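Local coordinates for protein putative peptidase (Bacteroides fragilis, PDB 5DYN) that acts as a clostripain-family cysteine protease that probably cleaves and activates the B. fragilis toxin, this chain being the C-terminal part of the enzyme, at residues P23-F29 and D46-I52; A83-Y87 and V109-V113. All blocks are in the same frame, centred on the assembly; numbering follows the deposited sequence.

Contact 1: P23-F29 and D46-I52; sequences PDLDFLF and DCGSYLI
L28 (chi1 -81°, chi2 75°) folds its side chain back over G48 and C47: L28 CD1 lies 3.6 Å from G48 CA, and L28 CD2 lies 4.1 Å from C47 CB. An ideal beta carbon on G48 would fall 2.2 Å from L28 CD1, so the leucine occupies the space that glycine leaves empty. Strands 27-29 and 50-52 run parallel, at 14° with axes 4.7 Å apart, in the register L25-G48, L28-L51 and F29-I52. The straightest bonds are L28 N to Y50 O (2.7 Å, 172°) and I52 N to L28 O (3.0 Å, 175°), with L25 N to C47 O (3.1 Å, 164°) pairing the chains before the corner. Between them both chains turn a corner, at D26 and S49 (psi -42° in each), and the bonds there are weak: S49 N to L25 O at 3.1 Å and Y50 N to D26 O at 3.3 Å. Beyond the corner F27 CB meets I52 CD1 at 3.7 Å, and F29 CD1 meets I52 CG2 at 3.8 Å. Helix 38-43 links the strands as a beta-alpha-beta crossover, and L28 and F29 continue the sheet by a parallel ladder with a strand of the other chain, whose R16 forms a salt bridge with D26. At the open end, one water bridges D24 OD1 and D46 O at 2.8 Å each; a second joins D24 OD1 (2.5 Å) weakly to G48 O (3.2 Å). Water-mediated carboxylate links thus supplement direct pairing here, whereas near-linear backbone bonds flanked by apolar side chains join L28 to 50-52.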
# COMPACT_ATOMS: atom_id res chain seq x y z
N PRO B 23 3.89 12.18 12.74
CA PRO B 23 3.69 13.49 12.12
C PRO B 23 3.02 13.31 10.77
O PRO B 23 2.97 12.19 10.28
CB PRO B 23 5.12 14.03 11.97
CG PRO B 23 5.97 12.81 11.87
CD PRO B 23 5.31 11.78 12.76
N ASP B 24 2.49 14.38 10.19
CA ASP B 24 1.87 14.25 8.88
C ASP B 24 2.92 13.84 7.87
O ASP B 24 3.98 14.46 7.76
CB ASP B 24 1.20 15.55 8.45
CG ASP B 24 0.49 15.41 7.11
OD1 ASP B 24 -0.53 14.69 7.05
OD2 ASP B 24 0.96 16.01 6.12
N LEU B 25 2.63 12.77 7.13
CA LEU B 25 3.60 12.18 6.23
C LEU B 25 3.45 12.70 4.80
O LEU B 25 2.34 12.97 4.35
CB LEU B 25 3.46 10.65 6.25
CG LEU B 25 3.55 10.02 7.64
CD1 LEU B 25 3.21 8.55 7.59
CD2 LEU B 25 4.94 10.23 8.23
N ASP B 26 4.57 12.85 4.10
CA ASP B 26 4.52 13.21 2.69
C ASP B 26 3.93 12.04 1.90
O ASP B 26 3.11 12.23 1.00
CB ASP B 26 5.91 13.57 2.17
CG ASP B 26 5.94 13.73 0.65
OD1 ASP B 26 4.93 14.19 0.07
OD2 ASP B 26 6.97 13.38 0.04
N PHE B 27 4.36 10.83 2.25
CA PHE B 27 3.91 9.64 1.56
C PHE B 27 3.75 8.47 2.52
O PHE B 27 4.46 8.36 3.52
CB PHE B 27 4.90 9.26 0.44
CG PHE B 27 6.32 9.09 0.91
CD1 PHE B 27 6.75 7.88 1.45
CD2 PHE B 27 7.23 10.13 0.79
CE1 PHE B 27 8.05 7.72 1.88
CE2 PHE B 27 8.54 9.97 1.22
CZ PHE B 27 8.95 8.77 1.76
N LEU B 28 2.79 7.59 2.21
CA LEU B 28 2.68 6.31 2.89
C LEU B 28 2.96 5.20 1.89
O LEU B 28 2.07 4.79 1.14
CB LEU B 28 1.29 6.13 3.52
CG LEU B 28 1.04 6.80 4.87
CD1 LEU B 28 0.86 8.31 4.72
CD2 LEU B 28 -0.17 6.19 5.56
N PHE B 29 4.20 4.74 1.85
CA PHE B 29 4.61 3.73 0.89
C PHE B 29 4.39 2.33 1.46
O PHE B 29 5.09 1.91 2.39
CB PHE B 29 6.08 3.93 0.50
CG PHE B 29 6.61 2.89 -0.46
CD1 PHE B 29 5.77 2.28 -1.38
CD2 PHE B 29 7.94 2.52 -0.43
CE1 PHE B 29 6.26 1.33 -2.25
CE2 PHE B 29 8.43 1.57 -1.29
CZ PHE B 29 7.59 0.97 -2.21
N ASP B 46 -6.00 10.96 6.43
CA ASP B 46 -5.59 11.98 7.38
C ASP B 46 -4.18 11.75 7.92
O ASP B 46 -3.70 12.50 8.77
CB ASP B 46 -6.58 12.05 8.55
CG ASP B 46 -6.73 10.71 9.26
OD1 ASP B 46 -6.75 9.67 8.58
OD2 ASP B 46 -6.83 10.71 10.51
N CYS B 47 -3.52 10.71 7.42
CA CYS B 47 -2.19 10.34 7.90
C CYS B 47 -1.08 10.87 7.01
O CYS B 47 0.07 10.98 7.44
CB CYS B 47 -2.06 8.83 8.02
SG CYS B 47 -3.12 8.12 9.29
N GLY B 48 -1.42 11.19 5.77
CA GLY B 48 -0.42 11.64 4.83
C GLY B 48 -1.02 12.23 3.58
O GLY B 48 -2.23 12.42 3.48
N SER B 49 -0.16 12.52 2.61
CA SER B 49 -0.59 13.15 1.37
C SER B 49 -0.78 12.13 0.25
O SER B 49 -1.76 12.21 -0.49
CB SER B 49 0.43 14.21 0.95
OG SER B 49 0.71 15.09 2.02
N TYR B 50 0.14 11.17 0.14
CA TYR B 50 0.08 10.21 -0.96
C TYR B 50 0.19 8.76 -0.50
O TYR B 50 1.00 8.43 0.37
CB TYR B 50 1.18 10.52 -1.98
CG TYR B 50 1.03 11.89 -2.60
CD1 TYR B 50 0.13 12.11 -3.63
CD2 TYR B 50 1.79 12.96 -2.14
CE1 TYR B 50 -0.02 13.36 -4.19
CE2 TYR B 50 1.65 14.22 -2.70
CZ TYR B 50 0.75 14.41 -3.72
OH TYR B 50 0.60 15.66 -4.28
N LEU B 51 -0.63 7.90 -1.10
CA LEU B 51 -0.59 6.46 -0.85
C LEU B 51 0.09 5.75 -2.01
O LEU B 51 -0.33 5.88 -3.16
CB LEU B 51 -2.00 5.90 -0.65
CG LEU B 51 -2.10 4.39 -0.46
CD1 LEU B 51 -1.48 3.97 0.86
CD2 LEU B 51 -3.53 3.91 -0.56
N ILE B 52 1.15 5.00 -1.71
CA ILE B 52 1.92 4.32 -2.75
C ILE B 52 1.95 2.81 -2.54
O ILE B 52 2.49 2.33 -1.54
CB ILE B 52 3.37 4.84 -2.79
CG1 ILE B 52 3.40 6.36 -2.70
CG2 ILE B 52 4.07 4.34 -4.05
CD1 ILE B 52 4.77 6.93 -2.44
O HOH W 1 -1.22 13.44 9.51
O HOH W 2 -2.02 15.11 5.12

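Contact 2: A83-Y87 and V109-V113; sequences ASCYY and VSVGV
In this alpha/beta fold, helix 78-92 lies on the central mixed sheet, and the segment 83-87 rides along strand 110-113 almost exactly antiparallel: 176° between their directions, axes 8.2 Å apart. The strand is extended (V111 phi/psi -130/136), so V109, V111 and V113 all point their side chains at the helix while S110 and G112 face away. Across from them, A83, Y86 and Y87 recur at the i, i+3, i+4 spacing of one helical turn, which the Y87 N to A83 O bond of 2.9 Å closes. Shape governs the fit, since no hydrogen bond crosses it. The small methyl of A83 drops into the dip between two valines, with A83 CB 3.6 Å from V111 CG1 and 3.5 Å from V113 CG2; at this point the backbones are nearest, A83 CA to V111 CA being 6.1 Å. V109 (chi1 81°) spreads its methyls between the two tyrosines: V109 CG2 reaches Y86 CE2 at 3.7 Å, and V109 CG1 reaches Y87 CD1 at 4.1 Å. Both tyrosines take t chi1 rotamers, near -158° and 174°, yet their rings diverge. The Y86 hydroxyl bonds to D31, and Y87 touches Y187 of strand 185-196, next to 110-115 in the sheet. On the flank opposite that strand, I52 of strand 50-53 packs against V111 and V113. Between its neighbours V111 (t) holds the middle: its CG2 makes an off-centre CH-pi contact, 4.3 Å from the Y86 ring centroid and 30° off the ring normal, with Y86 CG its nearest ring atom at 3.9 Å.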
# COMPACT_ATOMS: atom_id res chain seq x y z
N ALA B 83 7.44 5.81 -6.92
CA ALA B 83 6.66 4.96 -7.80
C ALA B 83 7.37 4.69 -9.12
O ALA B 83 7.46 3.54 -9.56
CB ALA B 83 5.30 5.58 -8.06
N SER B 84 7.87 5.74 -9.76
CA SER B 84 8.54 5.61 -11.05
C SER B 84 9.80 4.76 -10.93
O SER B 84 10.10 3.97 -11.82
CB SER B 84 8.87 6.99 -11.63
OG SER B 84 9.69 7.73 -10.75
N CYS B 85 10.54 4.93 -9.84
CA CYS B 85 11.72 4.10 -9.58
C CYS B 85 11.35 2.64 -9.47
O CYS B 85 11.95 1.78 -10.11
CB CYS B 85 12.44 4.55 -8.30
SG CYS B 85 13.44 6.03 -8.48
N TYR B 86 10.34 2.36 -8.64
CA TYR B 86 9.82 1.02 -8.45
C TYR B 86 9.45 0.41 -9.79
O TYR B 86 9.85 -0.72 -10.11
CB TYR B 86 8.59 1.04 -7.54
CG TYR B 86 8.27 -0.27 -6.84
CD1 TYR B 86 8.04 -0.31 -5.47
CD2 TYR B 86 8.22 -1.46 -7.55
CE1 TYR B 86 7.75 -1.49 -4.83
CE2 TYR B 86 7.93 -2.65 -6.92
CZ TYR B 86 7.69 -2.66 -5.56
OH TYR B 86 7.41 -3.85 -4.94
N TYR B 87 8.69 1.16 -10.59
CA TYR B 87 8.20 0.66 -11.87
C TYR B 87 9.31 0.46 -12.90
O TYR B 87 9.38 -0.59 -13.53
CB TYR B 87 7.14 1.60 -12.45
CG TYR B 87 6.71 1.18 -13.84
CD1 TYR B 87 5.85 0.11 -14.01
CD2 TYR B 87 7.18 1.84 -14.97
CE1 TYR B 87 5.46 -0.29 -15.28
CE2 TYR B 87 6.80 1.45 -16.23
CZ TYR B 87 5.93 0.38 -16.38
OH TYR B 87 5.53 -0.03 -17.63
N VAL B 109 5.48 -5.53 -12.87
CA VAL B 109 4.90 -4.92 -11.68
C VAL B 109 3.86 -3.86 -12.06
O VAL B 109 3.77 -3.46 -13.22
CB VAL B 109 6.00 -4.27 -10.79
CG1 VAL B 109 6.38 -2.89 -11.33
CG2 VAL B 109 5.56 -4.18 -9.34
N SER B 110 3.08 -3.42 -11.07
CA SER B 110 2.17 -2.30 -11.25
C SER B 110 2.17 -1.44 -9.99
O SER B 110 2.00 -1.94 -8.88
CB SER B 110 0.76 -2.79 -11.57
OG SER B 110 0.18 -3.46 -10.46
N VAL B 111 2.37 -0.13 -10.16
CA VAL B 111 2.43 0.79 -9.04
C VAL B 111 1.50 1.99 -9.26
O VAL B 111 1.46 2.56 -10.35
CB VAL B 111 3.87 1.31 -8.80
CG1 VAL B 111 3.92 2.24 -7.60
CG2 VAL B 111 4.83 0.15 -8.61
N GLY B 112 0.77 2.37 -8.22
CA GLY B 112 -0.09 3.54 -8.29
C GLY B 112 0.16 4.49 -7.14
O GLY B 112 0.57 4.08 -6.05
N VAL B 113 -0.08 5.78 -7.37
CA VAL B 113 -0.02 6.77 -6.30
C VAL B 113 -1.34 7.52 -6.20
O VAL B 113 -1.83 8.07 -7.19
CB VAL B 113 1.13 7.77 -6.50
CG1 VAL B 113 1.21 8.72 -5.32
CG2 VAL B 113 2.44 7.04 -6.67

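The two contacts belong to one sheet: strands 50-53 and 110-115 are antiparallel neighbours, so the strand pair of contact 1 carries on into the helix-covered strand of contact 2. Their centres are 16 Å apart, yet they touch directly. F29 CZ meets Y86 CD1 at 3.5 Å beneath the helix, and Y50 CB meets V113 CG1 at 3.8 Å. The sodium ions stay at a distance, about 9 Å from the L51 side chain and 7 Å from that of V109. In clan CD peptidases the catalytic cysteine follows a core strand of this kind, so strand 25-31 probably leads toward the active site.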